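Local coordinates for protein AxyAgu115A (Amphibacillus xylanus NBRC 15112, PDB 6NPS) that is a family GH115 alpha-glucuronidase that probably removes glucuronic acid side groups from arabinoglucuronoxylan, at residues A351-E355 against Y408-Y413. The protein carries 3 engineered substitutions. Residues are numbered along the deposited sequence; the frame is centred on the assembly and turned at random.
With GOL (glycerol), chain J.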
ATOM      1  N   ALA A 351      35.646 -16.834 -22.976  1.00 38.14           N
ATOM      2  CA  ALA A 351      34.283 -16.399 -22.727  1.00 44.64           C
ATOM      3  C   ALA A 351      34.225 -14.878 -22.748  1.00 54.25           C
ATOM      4  O   ALA A 351      34.940 -14.221 -21.987  1.00 60.84           O
ATOM      5  CB  ALA A 351      33.801 -16.941 -21.388  1.00 41.75           C
ATOM      6  N   LEU A 352      33.395 -14.306 -23.620  1.00 51.71           N
ATOM      7  CA  LEU A 352      33.075 -12.880 -23.516  1.00 56.90           C
ATOM      8  C   LEU A 352      31.846 -12.681 -22.623  1.00 58.30           C
ATOM      9  O   LEU A 352      30.842 -12.107 -23.025  1.00 52.40           O
ATOM     10  CB  LEU A 352      32.858 -12.283 -24.898  1.00 54.74           C
ATOM     11  CG  LEU A 352      33.995 -12.612 -25.845  1.00 54.91           C
ATOM     12  CD1 LEU A 352      33.788 -11.910 -27.170  1.00 58.24           C
ATOM     13  CD2 LEU A 352      35.348 -12.259 -25.234  1.00 54.89           C
ATOM     14  N   TYR A 353      31.945 -13.189 -21.386  1.00 61.09           N
ATOM     15  CA  TYR A 353      30.814 -13.245 -20.455  1.00 57.97           C
ATOM     16  C   TYR A 353      30.770 -11.993 -19.586  1.00 56.78           C
ATOM     17  O   TYR A 353      31.782 -11.623 -18.986  1.00 48.68           O
ATOM     18  CB  TYR A 353      30.889 -14.494 -19.559  1.00 51.16           C
ATOM     19  CG  TYR A 353      29.705 -14.690 -18.605  1.00 45.86           C
ATOM     20  CD1 TYR A 353      28.403 -14.902 -19.097  1.00 44.80           C
ATOM     21  CD2 TYR A 353      29.878 -14.645 -17.222  1.00 47.51           C
ATOM     22  CE1 TYR A 353      27.328 -15.073 -18.241  1.00 46.65           C
ATOM     23  CE2 TYR A 353      28.814 -14.827 -16.343  1.00 48.34           C
ATOM     24  CZ  TYR A 353      27.525 -15.036 -16.862  1.00 49.79           C
ATOM     25  OH  TYR A 353      26.437 -15.206 -16.020  1.00 46.80           O
ATOM     26  N   LYS A 354      29.574 -11.373 -19.506  1.00 59.19           N
ATOM     27  CA  LYS A 354      29.273 -10.166 -18.729  1.00 56.71           C
ATOM     28  C   LYS A 354      30.280  -9.050 -18.982  1.00 54.57           C
ATOM     29  O   LYS A 354      30.402  -8.561 -20.113  1.00 52.35           O
ATOM     30  CB  LYS A 354      29.207 -10.481 -17.230  1.00 62.80           C
ATOM     31  CG  LYS A 354      27.843 -10.983 -16.763  1.00 68.71           C
ATOM     32  CD  LYS A 354      27.989 -11.783 -15.486  1.00 77.84           C
ATOM     33  CE  LYS A 354      26.698 -11.829 -14.699  1.00 82.49           C
ATOM     34  NZ  LYS A 354      26.519 -10.575 -13.916  1.00 87.07           N
ATOM     35  N   GLU A 355      31.027  -8.654 -17.938  1.00 54.62           N
ATOM     36  CA  GLU A 355      31.942  -7.531 -18.061  1.00 56.81           C
ATOM     37  C   GLU A 355      33.053  -7.775 -19.075  1.00 57.22           C
ATOM     38  O   GLU A 355      33.735  -6.818 -19.459  1.00 58.45           O
ATOM     39  CB  GLU A 355      32.546  -7.198 -16.679  1.00 57.51           C
ATOM     40  CG  GLU A 355      33.716  -8.102 -16.258  1.00 58.87           C
ATOM     41  CD  GLU A 355      33.257  -9.389 -15.544  1.00 64.09           C
ATOM     42  OE1 GLU A 355      32.039  -9.525 -15.237  1.00 58.93           O
ATOM     43  OE2 GLU A 355      34.121 -10.268 -15.294  1.00 65.49           O
ATOM     44  N   TYR A 408      26.632 -18.956 -25.155  1.00 30.16           N
ATOM     45  CA  TYR A 408      26.256 -19.453 -23.839  1.00 30.44           C
ATOM     46  C   TYR A 408      24.899 -18.847 -23.492  1.00 31.60           C
ATOM     47  O   TYR A 408      24.778 -17.625 -23.358  1.00 29.56           O
ATOM     48  CB  TYR A 408      27.341 -19.075 -22.829  1.00 32.71           C
ATOM     49  CG  TYR A 408      27.007 -19.411 -21.404  1.00 29.63           C
ATOM     50  CD1 TYR A 408      26.249 -20.530 -21.089  1.00 29.61           C
ATOM     51  CD2 TYR A 408      27.470 -18.599 -20.363  1.00 30.31           C
ATOM     52  CE1 TYR A 408      25.927 -20.829 -19.751  1.00 28.83           C
ATOM     53  CE2 TYR A 408      27.183 -18.898 -19.031  1.00 31.17           C
ATOM     54  CZ  TYR A 408      26.399 -19.999 -18.739  1.00 30.72           C
ATOM     55  OH  TYR A 408      26.091 -20.274 -17.423  1.00 30.90           O
ATOM     56  N   TYR A 409      23.878 -19.700 -23.398  1.00 25.04           N
ATOM     57  CA  TYR A 409      22.468 -19.344 -23.276  1.00 24.56           C
ATOM     58  C   TYR A 409      21.975 -19.842 -21.918  1.00 26.43           C
ATOM     59  O   TYR A 409      22.597 -20.717 -21.314  1.00 28.76           O
ATOM     60  CB  TYR A 409      21.665 -19.963 -24.446  1.00 26.72           C
ATOM     61  CG  TYR A 409      20.307 -19.322 -24.656  1.00 27.24           C
ATOM     62  CD1 TYR A 409      20.181 -18.107 -25.350  1.00 27.83           C
ATOM     63  CD2 TYR A 409      19.166 -19.924 -24.173  1.00 26.36           C
ATOM     64  CE1 TYR A 409      18.928 -17.497 -25.536  1.00 26.98           C
ATOM     65  CE2 TYR A 409      17.878 -19.307 -24.345  1.00 29.11           C
ATOM     66  CZ  TYR A 409      17.789 -18.107 -25.040  1.00 31.44           C
ATOM     67  OH  TYR A 409      16.561 -17.491 -25.233  1.00 30.51           O
ATOM     68  N   HIS A 410      20.928 -19.207 -21.365  1.00 27.45           N
ATOM     69  CA  HIS A 410      20.414 -19.567 -20.038  1.00 28.41           C
ATOM     70  C   HIS A 410      18.950 -20.005 -20.101  1.00 29.80           C
ATOM     71  O   HIS A 410      18.099 -19.272 -20.616  1.00 29.47           O
ATOM     72  CB  HIS A 410      20.509 -18.391 -19.053  1.00 26.80           C
ATOM     73  CG  HIS A 410      21.894 -18.132 -18.542  1.00 28.74           C
ATOM     74  ND1 HIS A 410      22.845 -17.486 -19.299  1.00 29.63           N
ATOM     75  CD2 HIS A 410      22.498 -18.454 -17.366  1.00 28.52           C
ATOM     76  CE1 HIS A 410      23.960 -17.392 -18.606  1.00 30.00           C
ATOM     77  NE2 HIS A 410      23.779 -17.964 -17.427  1.00 29.54           N
ATOM     78  N   PHE A 411      18.662 -21.185 -19.539  1.00 30.57           N
ATOM     79  CA  PHE A 411      17.333 -21.607 -19.111  1.00 29.83           C
ATOM     80  C   PHE A 411      17.158 -21.462 -17.614  1.00 31.79           C
ATOM     81  O   PHE A 411      16.083 -21.785 -17.108  1.00 32.93           O
ATOM     82  CB  PHE A 411      17.068 -23.096 -19.441  1.00 27.08           C
ATOM     83  CG  PHE A 411      17.069 -23.438 -20.911  1.00 27.51           C
ATOM     84  CD1 PHE A 411      16.954 -22.461 -21.886  1.00 27.76           C
ATOM     85  CD2 PHE A 411      17.167 -24.767 -21.309  1.00 26.99           C
ATOM     86  CE1 PHE A 411      16.909 -22.787 -23.230  1.00 31.93           C
ATOM     87  CE2 PHE A 411      17.154 -25.100 -22.668  1.00 28.55           C
ATOM     88  CZ  PHE A 411      17.039 -24.110 -23.626  1.00 28.08           C
ATOM     89  N   ASP A 412      18.206 -21.036 -16.894  1.00 29.46           N
ATOM     90  CA  ASP A 412      18.277 -21.048 -15.435  1.00 29.39           C
ATOM     91  C   ASP A 412      19.348 -20.048 -15.050  1.00 28.90           C
ATOM     92  O   ASP A 412      20.388 -19.989 -15.703  1.00 30.91           O
ATOM     93  CB  ASP A 412      18.614 -22.464 -14.952  1.00 37.04           C
ATOM     94  CG  ASP A 412      18.431 -22.676 -13.448  1.00 48.54           C
ATOM     95  OD1 ASP A 412      19.239 -22.140 -12.653  1.00 49.89           O
ATOM     96  OD2 ASP A 412      17.498 -23.434 -13.065  1.00 52.24           O
ATOM     97  N   TYR A 413      19.094 -19.231 -14.036  1.00 26.51           N
ATOM     98  CA  TYR A 413      20.089 -18.244 -13.659  1.00 29.68           C
ATOM     99  C   TYR A 413      19.946 -17.863 -12.193  1.00 30.42           C
ATOM    100  O   TYR A 413      18.853 -17.552 -11.723  1.00 28.85           O
ATOM    101  CB  TYR A 413      19.976 -17.001 -14.531  1.00 30.85           C
ATOM    102  CG  TYR A 413      20.999 -15.934 -14.199  1.00 32.79           C
ATOM    103  CD1 TYR A 413      22.372 -16.210 -14.264  1.00 34.29           C
ATOM    104  CD2 TYR A 413      20.594 -14.635 -13.863  1.00 31.23           C
ATOM    105  CE1 TYR A 413      23.326 -15.242 -13.959  1.00 35.28           C
ATOM    106  CE2 TYR A 413      21.520 -13.663 -13.607  1.00 30.84           C
ATOM    107  CZ  TYR A 413      22.877 -13.970 -13.647  1.00 34.74           C
ATOM    108  OH  TYR A 413      23.794 -13.016 -13.373  1.00 39.34           O
TER
HETATM  109  C1  GOL J1008      27.308 -18.781 -12.927  0.50 68.75           C
HETATM  110  O1  GOL J1008      28.615 -19.308 -12.915  0.50 68.64           O
HETATM  111  C2  GOL J1008      26.991 -18.168 -14.349  0.50 66.68           C
HETATM  112  O2  GOL J1008      27.720 -18.730 -15.390  0.50 67.31           O
HETATM  113  C3  GOL J1008      25.532 -18.446 -14.584  0.50 61.94           C
HETATM  114  O3  GOL J1008      25.231 -17.700 -15.675  0.50 61.88           O
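Tyr-408 OH, beside the ring of Tyr-353, is held by two partners: it shares a 3.0 Å hydrogen bond with O2 of a glycerol, probably from the crystallisation liquor, and is also bonded to Asn-450 ND2. That O2 lies at the edge of the Tyr-408 ring. With its CG anti to the backbone N (chi1 -177°), Tyr-353 extends its ring from the loop toward segment 408-413. There it meets the ring of Tyr-408 obliquely: the centroids lie 5.7 Å apart, the planes are inclined at 47°, and Tyr-353 CE1 comes within 3.9 Å of Tyr-408 CE2. The firm partner of Tyr-353 OH is Asn-386 OD1. His-410 crosses Tyr-353 at about a right angle, and its CE1 lies 3.5 Å above the plane of the Tyr-408 ring, toward the rim. Its ND1 is tied to Asp-384 OD1, which would restrain the imidazole. Because glycerol O3 sits only 2.3 Å from His-410 NE2, its placement, and with it a bond to Tyr-353 OH, is doubtful. Beyond this cluster, the poorly ordered Lys-354 reaches Tyr-413 from the opposite direction, its CE 3.4 Å from the phenol OH. Both segments lie at the C-terminal ends of strands 348-351 and 405-410, separated by strand 379-383 in an eight-stranded parallel sheet; a polar, tyrosine-rich pocket here is consistent with the active-site end of a TIM barrel.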